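Local coordinates for DNA mismatch repair protein MutL (Aquifex aeolicus, PDB 6LZI) that binds adenine nucleotide in a Bergerat-type ATPase fold and acts in DNA mismatch repair, where ATP binding and hydrolysis probably drive its conformational cycle, at residues E115-A120 against G125-G130; Y170-P175 against V262-L267. All coordinates share one frame; numbering follows the deposited sequence.

Interaction 1: E115-A120 against G125-G130; sequences EIEVEA and GTRRVG
Arg127 reaches back over the strand pair to two carboxylates, those of Glu115 and Glu117, and the three side chains form a salt-bridge network on one face of the sheet. Glu117 OE1 meets Arg127 NH2 at 2.5 Å from the edge of the guanidinium, near its plane, although the carboxylate itself is turned 63° from that plane. Glu115 comes differently: it runs alongside Arg127, pointing the same way, and its OE2 is modelled over a guanidinium face, too close to NH1 for the exact placement to be relied on. Both glutamates hold CG anti to the backbone N and extend straight beyond it, whereas the arginine chain bends at chi3 (-104°), which swings its head across toward Glu117. Val129 CG1 packs on Glu115 CB at 3.7 Å.

Beneath these side chains lies the backbone ladder. Glu115 and Arg127 are a hydrogen-bonded antiparallel pair, joined by Glu115 N to Arg127 O at 2.7 Å and by the return bond from Arg127 N to Glu115 O. Glu117 N adds a bond to Gly125 O at 3.0 Å. Between them, the non-hydrogen-bonded pair Ile116 and Thr126 faces the other way, with Ile116 CD1 4.1 Å from Thr126 CG2.

Further out, Arg104 on the next strand forms a salt bridge with Glu115 OE1, so this carboxylate is held by Arg104 on one side and, less surely placed, faces Arg127 on the other. The arrangement is a cross-strand ion network on an antiparallel beta hairpin, here formed by strands 113-119 and 122-129 at one edge of the Bergerat-fold ATPase sheet.

Interaction 2: Y170-P175 against V262-L267; sequences YALTNP and VLYAEL
The C-terminal end of helix 156-173 meets a strand of the following domain through a tyrosine hydroxyl that donates to a backbone carbonyl near the end of the helix: Tyr264 OH, on strand 260-266, bonds to Leu172 O at 2.7 Å. The hydroxyl approaches the carbonyl at a C=O...O angle of 126°, tilted 35° from its plane, while Leu172 O lies at the edge of the tyrosine ring, near the ring plane. Tyr264 CG stands anti to its own carbonyl carbon (chi1 -62°), an orientation that carries the ring across from the strand to the helix end. There Tyr264 OH also rests 3.5 Å from Leu172 CB, and the leucine and tyrosine side chains cross at about a right angle. Thr173 adds a looser touch, its CG2 lying 4.2 Å from Tyr264 CE2, again at the ring edge.

Next to this contact Asn174 ND2 bonds to Tyr170 O at 3.0 Å, in the amide plane and on a carbonyl lone pair; Thr173 N donates to the same oxygen. The ring of Phe236, on the neighbouring strand, meets that of Tyr264 and also touches Leu172 and Thr173, while Leu196 and Val200 of helix 196-204 pack against the tyrosine. A phenylalanine in place of Tyr264 would probably leave Leu172 O without this hydroxyl donor and the helix end without its hydrogen bond to strand 260-266. The whole is a helix-end-to-sheet contact typical of an interdomain junction, here joining the nucleotide-binding domain of MutL to its S5-like second domain.

Along the chain the two contacts come in series, interaction 1 closing before interaction 2 opens, so neither encloses nor crosses the other. Interaction 1 closes a short hairpin loop with four residues between its segments, at the outer edge of the eight-stranded ATPase sheet. The chain then passes through strand 134-140 and reaches helix 156-173, where interaction 2 begins; it closes a far larger loop of 86 intervening residues when strand 260-266 enters the five-stranded sheet. One contact is thus internal to the nucleotide-binding domain, while the other ties that domain to the next. The centres of interaction 1 and interaction 2 are about 36 Å apart, on opposite sides of the chain's centre.

Interaction 1: E115-A120 against G125-G130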
loop_
_atom_site.group_PDB
_atom_site.type_symbol
_atom_site.label_atom_id
_atom_site.label_comp_id
_atom_site.label_asym_id
_atom_site.label_seq_id
_atom_site.Cartn_x
_atom_site.Cartn_y
_atom_site.Cartn_z
ATOM N N GLU A 115 -23.647 1.605 -4.476
ATOM C CA GLU A 115 -22.600 1.558 -5.494
ATOM C C GLU A 115 -22.764 2.740 -6.444
ATOM O O GLU A 115 -23.871 3.040 -6.862
ATOM C CB GLU A 115 -22.696 0.240 -6.256
ATOM C CG GLU A 115 -21.761 0.268 -7.452
ATOM C CD GLU A 115 -21.766 -0.995 -8.205
ATOM O OE1 GLU A 115 -21.462 -2.018 -7.609
ATOM O OE2 GLU A 115 -22.100 -0.967 -9.400
ATOM N N ILE A 116 -21.678 3.437 -6.739
ATOM C CA ILE A 116 -21.724 4.539 -7.699
ATOM C C ILE A 116 -20.813 4.180 -8.853
ATOM O O ILE A 116 -19.767 3.540 -8.680
ATOM C CB ILE A 116 -21.301 5.875 -7.051
ATOM C CG1 ILE A 116 -21.421 7.022 -8.048
ATOM C CG2 ILE A 116 -19.873 5.825 -6.513
ATOM C CD1 ILE A 116 -21.739 8.369 -7.411
ATOM N N GLU A 117 -21.239 4.511 -10.051
ATOM C CA GLU A 117 -20.483 4.169 -11.235
ATOM C C GLU A 117 -20.188 5.447 -12.023
ATOM O O GLU A 117 -21.040 6.335 -12.144
ATOM C CB GLU A 117 -21.221 3.139 -12.119
ATOM C CG GLU A 117 -20.416 2.795 -13.359
ATOM C CD GLU A 117 -21.044 1.678 -14.200
ATOM O OE1 GLU A 117 -22.241 1.433 -14.026
ATOM O OE2 GLU A 117 -20.343 1.052 -15.020
ATOM N N VAL A 118 -18.945 5.578 -12.466
ATOM C CA VAL A 118 -18.501 6.826 -13.087
ATOM C C VAL A 118 -17.657 6.438 -14.282
ATOM O O VAL A 118 -16.890 5.475 -14.220
ATOM C CB VAL A 118 -17.699 7.715 -12.108
ATOM C CG1 VAL A 118 -17.031 8.870 -12.824
ATOM C CG2 VAL A 118 -18.597 8.215 -10.971
ATOM N N GLU A 119 -17.751 7.208 -15.356
ATOM C CA GLU A 119 -16.843 7.038 -16.468
ATOM C C GLU A 119 -16.217 8.386 -16.774
ATOM O O GLU A 119 -16.930 9.335 -17.126
ATOM C CB GLU A 119 -17.577 6.514 -17.690
ATOM C CG GLU A 119 -16.663 6.112 -18.799
ATOM C CD GLU A 119 -17.407 6.002 -20.108
ATOM O OE1 GLU A 119 -17.335 6.961 -20.916
ATOM O OE2 GLU A 119 -18.077 4.962 -20.304
ATOM N N ALA A 120 -14.890 8.455 -16.675
ATOM C CA ALA A 120 -14.173 9.675 -17.004
ATOM C C ALA A 120 -14.839 10.910 -16.399
ATOM O O ALA A 120 -15.017 11.947 -17.052
ATOM C CB ALA A 120 -14.035 9.786 -18.511
ATOM N N GLY A 125 -24.703 6.351 -12.706
ATOM C CA GLY A 125 -25.806 5.877 -11.894
ATOM C C GLY A 125 -25.291 5.377 -10.565
ATOM O O GLY A 125 -24.093 5.252 -10.341
ATOM N N THR A 126 -26.241 5.102 -9.674
ATOM C CA THR A 126 -25.989 4.477 -8.392
ATOM C C THR A 126 -26.982 3.357 -8.214
ATOM O O THR A 126 -28.044 3.316 -8.853
ATOM C CB THR A 126 -26.147 5.411 -7.193
ATOM O OG1 THR A 126 -27.547 5.623 -6.950
ATOM C CG2 THR A 126 -25.481 6.741 -7.474
ATOM N N ARG A 127 -26.651 2.495 -7.272
ATOM C CA ARG A 127 -27.435 1.286 -7.086
ATOM C C ARG A 127 -27.315 0.850 -5.635
ATOM O O ARG A 127 -26.257 0.991 -5.026
ATOM C CB ARG A 127 -26.930 0.165 -7.992
ATOM C CG ARG A 127 -27.333 0.277 -9.486
ATOM C CD ARG A 127 -26.403 -0.563 -10.339
ATOM N NE ARG A 127 -25.433 0.275 -11.036
ATOM C CZ ARG A 127 -24.200 -0.113 -11.324
ATOM N NH1 ARG A 127 -23.792 -1.326 -10.975
ATOM N NH2 ARG A 127 -23.375 0.707 -11.952
ATOM N N ARG A 128 -28.393 0.230 -5.129
ATOM C CA ARG A 128 -28.304 -0.493 -3.856
ATOM C C ARG A 128 -27.683 -1.866 -4.077
ATOM O O ARG A 128 -27.987 -2.536 -5.059
ATOM C CB ARG A 128 -29.699 -0.644 -3.250
ATOM C CG ARG A 128 -30.393 0.689 -3.010
ATOM C CD ARG A 128 -31.928 0.532 -2.786
ATOM N NE ARG A 128 -32.251 -0.460 -1.747
ATOM C CZ ARG A 128 -33.410 -1.110 -1.664
ATOM N NH1 ARG A 128 -34.376 -0.906 -2.594
ATOM N NH2 ARG A 128 -33.612 -1.999 -0.674
ATOM N N VAL A 129 -26.787 -2.282 -3.196
ATOM C CA VAL A 129 -26.066 -3.544 -3.421
ATOM C C VAL A 129 -25.938 -4.295 -2.116
ATOM O O VAL A 129 -25.765 -3.685 -1.052
ATOM C CB VAL A 129 -24.677 -3.348 -4.080
ATOM C CG1 VAL A 129 -24.822 -2.700 -5.467
ATOM C CG2 VAL A 129 -23.760 -2.490 -3.194
ATOM N N GLY A 130 -26.053 -5.634 -2.190
ATOM C CA GLY A 130 -25.744 -6.442 -1.011
ATOM C C GLY A 130 -24.250 -6.727 -0.916
ATOM O O GLY A 130 -23.656 -7.225 -1.876
#

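Interaction 2: Y170-P175 against V262-L267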
loop_
_atom_site.group_PDB
_atom_site.type_symbol
_atom_site.label_atom_id
_atom_site.label_comp_id
_atom_site.label_asym_id
_atom_site.label_seq_id
_atom_site.Cartn_x
_atom_site.Cartn_y
_atom_site.Cartn_z
ATOM N N TYR A 170 3.430 -0.828 2.431
ATOM C CA TYR A 170 2.325 -0.693 3.380
ATOM C C TYR A 170 2.291 -1.857 4.385
ATOM O O TYR A 170 1.951 -1.689 5.572
ATOM C CB TYR A 170 1.006 -0.713 2.609
ATOM C CG TYR A 170 0.645 0.583 1.970
ATOM C CD1 TYR A 170 0.319 1.639 2.725
ATOM C CD2 TYR A 170 0.546 0.705 0.583
ATOM C CE1 TYR A 170 -0.059 2.818 2.176
ATOM C CE2 TYR A 170 0.153 1.915 -0.007
ATOM C CZ TYR A 170 -0.128 2.965 0.828
ATOM O OH TYR A 170 -0.577 4.182 0.347
ATOM N N ALA A 171 2.598 -3.056 3.929
ATOM C CA ALA A 171 2.574 -4.116 4.921
ATOM C C ALA A 171 3.669 -3.941 5.973
ATOM O O ALA A 171 3.477 -4.339 7.143
ATOM C CB ALA A 171 2.783 -5.506 4.330
ATOM N N LEU A 172 4.799 -3.371 5.576
ATOM C CA LEU A 172 5.859 -3.196 6.562
ATOM C C LEU A 172 5.543 -2.175 7.653
ATOM O O LEU A 172 6.185 -2.245 8.720
ATOM C CB LEU A 172 7.159 -2.832 5.854
ATOM C CG LEU A 172 7.828 -4.041 5.125
ATOM C CD1 LEU A 172 8.888 -3.591 4.061
ATOM C CD2 LEU A 172 8.448 -5.093 6.039
ATOM N N THR A 173 4.613 -1.236 7.445
ATOM C CA THR A 173 4.259 -0.291 8.495
ATOM C C THR A 173 2.896 -0.554 9.086
ATOM O O THR A 173 2.420 0.243 9.881
ATOM C CB THR A 173 4.288 1.135 7.964
ATOM O OG1 THR A 173 3.541 1.231 6.742
ATOM C CG2 THR A 173 5.737 1.455 7.678
ATOM N N ASN A 174 2.249 -1.625 8.668
ATOM C CA ASN A 174 0.923 -1.938 9.154
ATOM C C ASN A 174 0.843 -3.394 9.528
ATOM O O ASN A 174 0.144 -4.165 8.867
ATOM C CB ASN A 174 -0.099 -1.591 8.074
ATOM C CG ASN A 174 -0.258 -0.102 7.908
ATOM O OD1 ASN A 174 -0.954 0.537 8.704
ATOM N ND2 ASN A 174 0.420 0.477 6.878
ATOM N N PRO A 175 1.598 -3.820 10.539
ATOM C CA PRO A 175 1.664 -5.250 10.802
ATOM C C PRO A 175 0.372 -5.770 11.378
ATOM O O PRO A 175 0.178 -6.963 11.320
ATOM C CB PRO A 175 2.854 -5.387 11.785
ATOM C CG PRO A 175 2.871 -4.143 12.454
ATOM C CD PRO A 175 2.564 -3.096 11.400
ATOM N N VAL A 262 16.039 -3.106 7.415
ATOM C CA VAL A 262 14.767 -2.420 7.470
ATOM C C VAL A 262 14.828 -1.523 8.672
ATOM O O VAL A 262 14.864 -2.003 9.807
ATOM C CB VAL A 262 13.566 -3.370 7.574
ATOM C CG1 VAL A 262 12.276 -2.550 7.525
ATOM C CG2 VAL A 262 13.639 -4.448 6.488
ATOM N N LEU A 263 14.830 -0.220 8.435
ATOM C CA LEU A 263 15.038 0.756 9.485
ATOM C C LEU A 263 13.761 1.544 9.730
ATOM O O LEU A 263 13.244 2.207 8.825
ATOM C CB LEU A 263 16.179 1.708 9.125
ATOM C CG LEU A 263 16.404 2.908 10.052
ATOM C CD1 LEU A 263 16.947 2.472 11.410
ATOM C CD2 LEU A 263 17.350 3.898 9.395
ATOM N N TYR A 264 13.275 1.481 10.961
ATOM C CA TYR A 264 12.153 2.293 11.426
ATOM C C TYR A 264 12.707 3.402 12.299
ATOM O O TYR A 264 13.195 3.145 13.403
ATOM C CB TYR A 264 11.159 1.442 12.216
ATOM C CG TYR A 264 10.550 0.355 11.366
ATOM C CD1 TYR A 264 11.210 -0.882 11.178
ATOM C CD2 TYR A 264 9.341 0.582 10.742
ATOM C CE1 TYR A 264 10.593 -1.864 10.367
ATOM C CE2 TYR A 264 8.746 -0.396 9.913
ATOM C CZ TYR A 264 9.398 -1.619 9.776
ATOM O OH TYR A 264 8.858 -2.590 8.957
ATOM N N ALA A 265 12.651 4.628 11.795
ATOM C CA ALA A 265 13.126 5.794 12.516
ATOM C C ALA A 265 11.924 6.602 12.991
ATOM O O ALA A 265 10.959 6.795 12.243
ATOM C CB ALA A 265 14.022 6.658 11.627
ATOM N N GLU A 266 12.001 7.066 14.231
ATOM C CA GLU A 266 11.016 7.948 14.839
ATOM C C GLU A 266 11.739 9.215 15.264
ATOM O O GLU A 266 12.661 9.159 16.084
ATOM C CB GLU A 266 10.355 7.276 16.039
ATOM C CG GLU A 266 8.929 7.738 16.334
ATOM C CD GLU A 266 8.656 7.744 17.821
ATOM O OE1 GLU A 266 9.402 8.429 18.558
ATOM O OE2 GLU A 266 7.733 7.024 18.261
ATOM N N LEU A 267 11.332 10.345 14.702
ATOM C CA LEU A 267 11.957 11.629 14.964
ATOM C C LEU A 267 10.886 12.679 15.217
ATOM O O LEU A 267 9.781 12.592 14.658
ATOM C CB LEU A 267 12.840 12.065 13.785
ATOM C CG LEU A 267 14.180 11.337 13.674
ATOM C CD1 LEU A 267 14.408 10.786 12.269
ATOM C CD2 LEU A 267 15.321 12.262 14.098
#